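Local coordinates for protein vascular endothelial cadherin (Gallus gallus, PDB 3PPE) that mediates calcium-dependent, mainly homophilic adhesion between endothelial cells and couples actin fibres to their junctions, and is represented here by its first two extracellular cadherin domains, at residues D62-A67 with V94-D99; N100-V105 with A128-D133. All blocks are in the same frame, centred on the assembly; numbering follows the deposited sequence.

Both contacts line the calcium-filled junction between the first two extracellular cadherin domains, and they follow each other along the chain. Contact 1 closes the calcium end of the first domain and is a surface contact, dominated by carboxylates, metal and one arginine, with a single backbone bond at its strand end. Contact 2 is partly buried: a short antiparallel pairing with apolar side chains leads into a calcium site. The two share metals: Asp132 of contact 2 also binds the chain E calcium ion of contact 1, while Asn98 of contact 1 reaches the chain D ion held by contact 2. Asp96 OD1 probably also accepts a hydrogen bond from Asp133 N.

Contact 1: D62-A67 with V94-D99; sequences DREKKA and VSDIND. With CA (calcium ion), chain E; CA (calcium ion), chain C; CA (calcium ion), chain D.
Glu64 and Asp99 meet across a pair of calcium ions. Glu64 OE1 bridges the two, 2.3 Å from the chain C ion and 2.7 Å from the chain E ion, and OE2 also binds the chain E ion. Asp99 divides its oxygens instead, OD1 on the chain E ion and OD2 on the chain C ion; its CG sits between the backbone N and the carbonyl carbon (chi1 59°), which turns the carboxylate toward both metals. Asp62 OD1 adds to the chain C shell, Asp96 OD2 and the carbonyl of Ile97 to the chain E shell. Glu11 serves both ions, Glu12 the chain C ion and Asp132 the chain E ion.

The chain E ion holds Glu64 OE2 and Asp96 OD2, both negatively charged, 3.0 Å apart, and Arg63 probably offsets this charge further. Its NE donates to Asp96 OD2 at 2.8 Å from above the carboxylate plane, with guanidinium and carboxylate nearly perpendicular (89°). The bend at chi3 (66°) also brings NH2 to the anti lone pair of Glu64 OE2 at 2.9 Å, so one arginine positions two calcium ligands. Asp62 OD1 accepts from Glu64 N, an Asx turn that ties a third ligand to the backbone.

Alongside the aliphatic part of the arginine, Val94 CG1 lies 3.8 Å from Arg63 CB, while CG2 packs near the carbonyls of Lys66 and Ala67. Val94 N donates to Ala67 O at 2.9 Å, and a water spans Ala67 O and Val94 O. The loop thus meets the end of strand 82-95 just before strand 68-77 begins; these strands are sheet neighbours, and strand 6-10 flanks strand 82-95 on its other edge, Ser95 bonding to the backbones of Ile9 and, just past that strand, Glu11.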
loop_
_atom_site.group_PDB
_atom_site.type_symbol
_atom_site.label_atom_id
_atom_site.label_comp_id
_atom_site.label_asym_id
_atom_site.label_seq_id
_atom_site.Cartn_x
_atom_site.Cartn_y
_atom_site.Cartn_z
ATOM N N ASP A 62 -1.506 3.187 15.876
ATOM C CA ASP A 62 -2.345 2.315 16.672
ATOM C C ASP A 62 -3.767 2.684 16.359
ATOM O O ASP A 62 -4.210 3.750 16.748
ATOM C CB ASP A 62 -2.044 2.566 18.150
ATOM C CG ASP A 62 -2.866 1.684 19.088
ATOM O OD1 ASP A 62 -3.632 0.795 18.637
ATOM O OD2 ASP A 62 -2.723 1.901 20.294
ATOM N N ARG A 63 -4.485 1.820 15.645
ATOM C CA ARG A 63 -5.910 2.076 15.347
ATOM C C ARG A 63 -6.750 2.312 16.619
ATOM O O ARG A 63 -7.724 3.076 16.606
ATOM C CB ARG A 63 -6.508 0.929 14.511
ATOM C CG ARG A 63 -7.842 1.253 13.857
ATOM C CD ARG A 63 -8.655 -0.039 13.671
ATOM N NE ARG A 63 -9.036 -0.604 14.990
ATOM C CZ ARG A 63 -10.105 -0.199 15.683
ATOM N NH1 ARG A 63 -10.880 0.745 15.201
ATOM N NH2 ARG A 63 -10.367 -0.694 16.884
ATOM N N GLU A 64 -6.359 1.691 17.715
ATOM C CA GLU A 64 -7.115 1.844 18.961
ATOM C C GLU A 64 -6.915 3.213 19.632
ATOM O O GLU A 64 -7.685 3.591 20.506
ATOM C CB GLU A 64 -6.802 0.704 19.942
ATOM C CG GLU A 64 -7.503 -0.614 19.588
ATOM C CD GLU A 64 -6.940 -1.327 18.385
ATOM O OE1 GLU A 64 -5.710 -1.590 18.316
ATOM O OE2 GLU A 64 -7.736 -1.672 17.485
ATOM N N LYS A 65 -5.894 3.956 19.196
ATOM C CA LYS A 65 -5.698 5.358 19.604
ATOM C C LYS A 65 -6.435 6.305 18.646
ATOM O O LYS A 65 -7.192 7.184 19.074
ATOM C CB LYS A 65 -4.221 5.660 19.463
ATOM C CG LYS A 65 -3.541 6.243 20.665
ATOM C CD LYS A 65 -3.264 5.134 21.698
ATOM C CE LYS A 65 -1.994 5.439 22.501
ATOM N NZ LYS A 65 -2.175 5.055 23.935
ATOM N N LYS A 66 -6.195 6.137 17.333
ATOM C CA LYS A 66 -6.899 6.945 16.316
ATOM C C LYS A 66 -7.104 6.110 15.079
ATOM O O LYS A 66 -6.160 5.524 14.576
ATOM C CB LYS A 66 -6.098 8.201 15.976
ATOM C CG LYS A 66 -6.875 9.166 15.058
ATOM C CD LYS A 66 -6.341 10.574 15.204
ATOM C CE LYS A 66 -6.893 11.469 14.099
ATOM N NZ LYS A 66 -8.365 11.704 14.207
ATOM N N ALA A 67 -8.328 6.013 14.599
ATOM C CA ALA A 67 -8.632 4.996 13.587
ATOM C C ALA A 67 -8.610 5.538 12.156
ATOM O O ALA A 67 -8.606 4.769 11.174
ATOM C CB ALA A 67 -9.964 4.352 13.898
ATOM N N VAL A 94 -6.839 3.734 9.147
ATOM C CA VAL A 94 -5.851 2.805 9.758
ATOM C C VAL A 94 -6.548 1.448 9.837
ATOM O O VAL A 94 -7.559 1.316 10.531
ATOM C CB VAL A 94 -5.380 3.274 11.173
ATOM C CG1 VAL A 94 -4.261 2.335 11.778
ATOM C CG2 VAL A 94 -4.858 4.758 11.113
ATOM N N SER A 95 -5.998 0.459 9.147
ATOM C CA SER A 95 -6.575 -0.891 9.037
ATOM C C SER A 95 -6.225 -1.685 10.283
ATOM O O SER A 95 -5.091 -1.704 10.706
ATOM C CB SER A 95 -6.005 -1.625 7.812
ATOM O OG SER A 95 -6.156 -0.811 6.659
ATOM N N ASP A 96 -7.228 -2.344 10.854
ATOM C CA ASP A 96 -7.119 -3.049 12.124
ATOM C C ASP A 96 -6.316 -4.347 12.038
ATOM O O ASP A 96 -6.558 -5.163 11.161
ATOM C CB ASP A 96 -8.545 -3.403 12.597
ATOM C CG ASP A 96 -8.588 -3.865 14.042
ATOM O OD1 ASP A 96 -9.262 -4.885 14.320
ATOM O OD2 ASP A 96 -7.965 -3.223 14.915
ATOM N N ILE A 97 -5.421 -4.577 12.989
ATOM C CA ILE A 97 -4.944 -5.920 13.213
ATOM C C ILE A 97 -5.560 -6.438 14.520
ATOM O O ILE A 97 -5.991 -5.652 15.385
ATOM C CB ILE A 97 -3.360 -6.037 13.226
ATOM C CG1 ILE A 97 -2.717 -5.380 14.452
ATOM C CG2 ILE A 97 -2.747 -5.512 11.849
ATOM C CD1 ILE A 97 -1.270 -5.910 14.754
ATOM N N ASN A 98 -5.606 -7.752 14.659
ATOM C CA ASN A 98 -6.079 -8.344 15.899
ATOM C C ASN A 98 -4.992 -8.286 16.980
ATOM O O ASN A 98 -4.184 -9.181 17.118
ATOM C CB ASN A 98 -6.576 -9.786 15.685
ATOM C CG ASN A 98 -7.422 -10.246 16.860
ATOM O OD1 ASN A 98 -8.219 -9.455 17.391
ATOM N ND2 ASN A 98 -7.224 -11.452 17.315
ATOM N N ASP A 99 -4.955 -7.203 17.741
ATOM C CA ASP A 99 -3.917 -7.049 18.745
ATOM C C ASP A 99 -4.446 -6.801 20.164
ATOM O O ASP A 99 -3.691 -6.458 21.050
ATOM C CB ASP A 99 -2.875 -5.995 18.313
ATOM C CG ASP A 99 -3.458 -4.602 18.056
ATOM O OD1 ASP A 99 -4.673 -4.427 17.759
ATOM O OD2 ASP A 99 -2.645 -3.620 18.129
HETATM CA CA CA E . -6.388 -3.608 16.589
HETATM CA CA CA C . -3.410 -1.423 18.212
HETATM CA CA CA D . -9.361 -8.993 19.427
HETATM O O HOH W 1 -9.910 2.474 10.539
HETATM O O HOH W 2 -3.547 -2.014 20.598
#

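Contact 2: N100-V105 with A128-D133; sequences NAPIFV and AEDADD. With CA (calcium ion), chain D; CA (calcium ion), chain E.
The interdomain calcium site of the chain D ion joins Asn100 to Asp130 and Asp132, linking the connector to the second domain. Asn100 O binds the ion at 2.3 Å, Asp130 grips it with both carboxylate oxygens, and Asp132 OD2 adds a fourth bond; Asn98, the carbonyl of His139 and Asp184 complete the shell. Asp132 OD1 reaches the chain E ion at 2.4 Å. Asn100 N donates to the syn lone pair of Asp132 OD2 at 2.9 Å, and Asp132 N donates to Asp130 OD1 in an Asx turn. The side chain of Asn100 lies over the methyl of Ala131. An alanine here would keep the backbone ligand but would probably open a gap beside that methyl.

Beyond the metal, the segments pair as antiparallel strands of the second cadherin domain, strand 103-104 being an edge of one of its two sheets. Ile103 and Glu129 form the hydrogen-bonded pair, bonded both ways. In the next, non-hydrogen-bonded pair, Ala128 CB sits over the Phe104 ring, 4.0 Å from its centroid and 13° off the normal, in a CH-pi contact. Pro102 CB touches the same methyl, and strand 175-184 packs against all three through Ala182.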
loop_
_atom_site.group_PDB
_atom_site.type_symbol
_atom_site.label_atom_id
_atom_site.label_comp_id
_atom_site.label_asym_id
_atom_site.label_seq_id
_atom_site.Cartn_x
_atom_site.Cartn_y
_atom_site.Cartn_z
ATOM N N ASN A 100 -5.760 -6.982 20.358
ATOM C CA ASN A 100 -6.376 -6.877 21.661
ATOM C C ASN A 100 -7.173 -8.124 22.006
ATOM O O ASN A 100 -7.861 -8.725 21.154
ATOM C CB ASN A 100 -7.267 -5.615 21.786
ATOM C CG ASN A 100 -6.472 -4.316 21.636
ATOM O OD1 ASN A 100 -6.245 -3.850 20.521
ATOM N ND2 ASN A 100 -6.007 -3.755 22.743
ATOM N N ALA A 101 -7.080 -8.523 23.259
ATOM C CA ALA A 101 -7.903 -9.639 23.751
ATOM C C ALA A 101 -9.155 -9.042 24.442
ATOM O O ALA A 101 -9.172 -7.857 24.816
ATOM C CB ALA A 101 -7.089 -10.520 24.708
ATOM N N PRO A 102 -10.236 -9.822 24.552
ATOM C CA PRO A 102 -11.388 -9.311 25.331
ATOM C C PRO A 102 -11.024 -9.184 26.795
ATOM O O PRO A 102 -10.269 -10.049 27.349
ATOM C CB PRO A 102 -12.474 -10.385 25.117
ATOM C CG PRO A 102 -11.975 -11.155 23.857
ATOM C CD PRO A 102 -10.491 -11.168 24.011
ATOM N N ILE A 103 -11.502 -8.107 27.422
ATOM C CA ILE A 103 -11.245 -7.884 28.853
ATOM C C ILE A 103 -12.578 -7.699 29.556
ATOM O O ILE A 103 -13.441 -6.963 29.089
ATOM C CB ILE A 103 -10.308 -6.653 29.112
ATOM C CG1 ILE A 103 -8.920 -6.854 28.474
ATOM C CG2 ILE A 103 -10.093 -6.399 30.617
ATOM C CD1 ILE A 103 -8.318 -5.542 28.060
ATOM N N PHE A 104 -12.772 -8.391 30.676
ATOM C CA PHE A 104 -14.052 -8.275 31.375
ATOM C C PHE A 104 -14.342 -6.860 31.816
ATOM O O PHE A 104 -13.412 -6.077 31.984
ATOM C CB PHE A 104 -14.126 -9.276 32.507
ATOM C CG PHE A 104 -14.459 -10.655 32.018
ATOM C CD1 PHE A 104 -13.451 -11.581 31.782
ATOM C CD2 PHE A 104 -15.790 -10.997 31.732
ATOM C CE1 PHE A 104 -13.760 -12.891 31.316
ATOM C CE2 PHE A 104 -16.102 -12.282 31.241
ATOM C CZ PHE A 104 -15.062 -13.222 31.050
ATOM N N VAL A 105 -15.615 -6.526 32.009
ATOM C CA VAL A 105 -15.970 -5.166 32.421
ATOM C C VAL A 105 -15.917 -4.956 33.948
ATOM O O VAL A 105 -15.954 -3.826 34.398
ATOM C CB VAL A 105 -17.330 -4.676 31.841
ATOM C CG1 VAL A 105 -17.310 -4.667 30.309
ATOM C CG2 VAL A 105 -18.503 -5.514 32.371
ATOM N N ALA A 128 -17.232 -9.310 28.402
ATOM C CA ALA A 128 -15.889 -8.816 28.119
ATOM C C ALA A 128 -15.918 -8.024 26.808
ATOM O O ALA A 128 -16.714 -8.340 25.900
ATOM C CB ALA A 128 -14.900 -9.974 28.036
ATOM N N GLU A 129 -15.111 -6.965 26.725
ATOM C CA GLU A 129 -15.087 -6.107 25.535
ATOM C C GLU A 129 -13.710 -6.225 24.918
ATOM O O GLU A 129 -12.707 -6.337 25.612
ATOM C CB GLU A 129 -15.368 -4.628 25.863
ATOM C CG GLU A 129 -16.628 -4.366 26.668
ATOM C CD GLU A 129 -16.706 -2.928 27.162
ATOM O OE1 GLU A 129 -15.674 -2.369 27.656
ATOM O OE2 GLU A 129 -17.808 -2.343 27.055
ATOM N N ASP A 130 -13.688 -6.239 23.600
ATOM C CA ASP A 130 -12.459 -6.398 22.840
ATOM C C ASP A 130 -12.295 -5.107 22.060
ATOM O O ASP A 130 -13.192 -4.735 21.301
ATOM C CB ASP A 130 -12.628 -7.567 21.887
ATOM C CG ASP A 130 -11.347 -7.926 21.167
ATOM O OD1 ASP A 130 -10.702 -7.068 20.497
ATOM O OD2 ASP A 130 -11.025 -9.103 21.191
ATOM N N ALA A 131 -11.142 -4.459 22.232
ATOM C CA ALA A 131 -10.882 -3.125 21.689
ATOM C C ALA A 131 -10.612 -3.084 20.166
ATOM O O ALA A 131 -10.531 -2.006 19.573
ATOM C CB ALA A 131 -9.724 -2.503 22.443
ATOM N N ASP A 132 -10.473 -4.243 19.539
ATOM C CA ASP A 132 -10.285 -4.305 18.091
ATOM C C ASP A 132 -11.544 -3.871 17.341
ATOM O O ASP A 132 -12.597 -3.598 17.946
ATOM C CB ASP A 132 -9.757 -5.681 17.634
ATOM C CG ASP A 132 -8.399 -5.974 18.209
ATOM O OD1 ASP A 132 -7.554 -5.079 18.128
ATOM O OD2 ASP A 132 -8.152 -7.070 18.789
ATOM N N ASP A 133 -11.436 -3.806 16.018
ATOM C CA ASP A 133 -12.517 -3.290 15.187
ATOM C C ASP A 133 -13.592 -4.348 14.960
ATOM O O ASP A 133 -13.317 -5.417 14.415
ATOM C CB ASP A 133 -11.973 -2.797 13.844
ATOM C CG ASP A 133 -13.013 -2.053 13.032
ATOM O OD1 ASP A 133 -12.627 -1.324 12.094
ATOM O OD2 ASP A 133 -14.217 -2.195 13.330
HETATM CA CA CA D . -9.361 -8.993 19.427
HETATM CA CA CA E . -6.388 -3.608 16.589
HETATM O O HOH W 3 -9.622 -5.313 24.590
#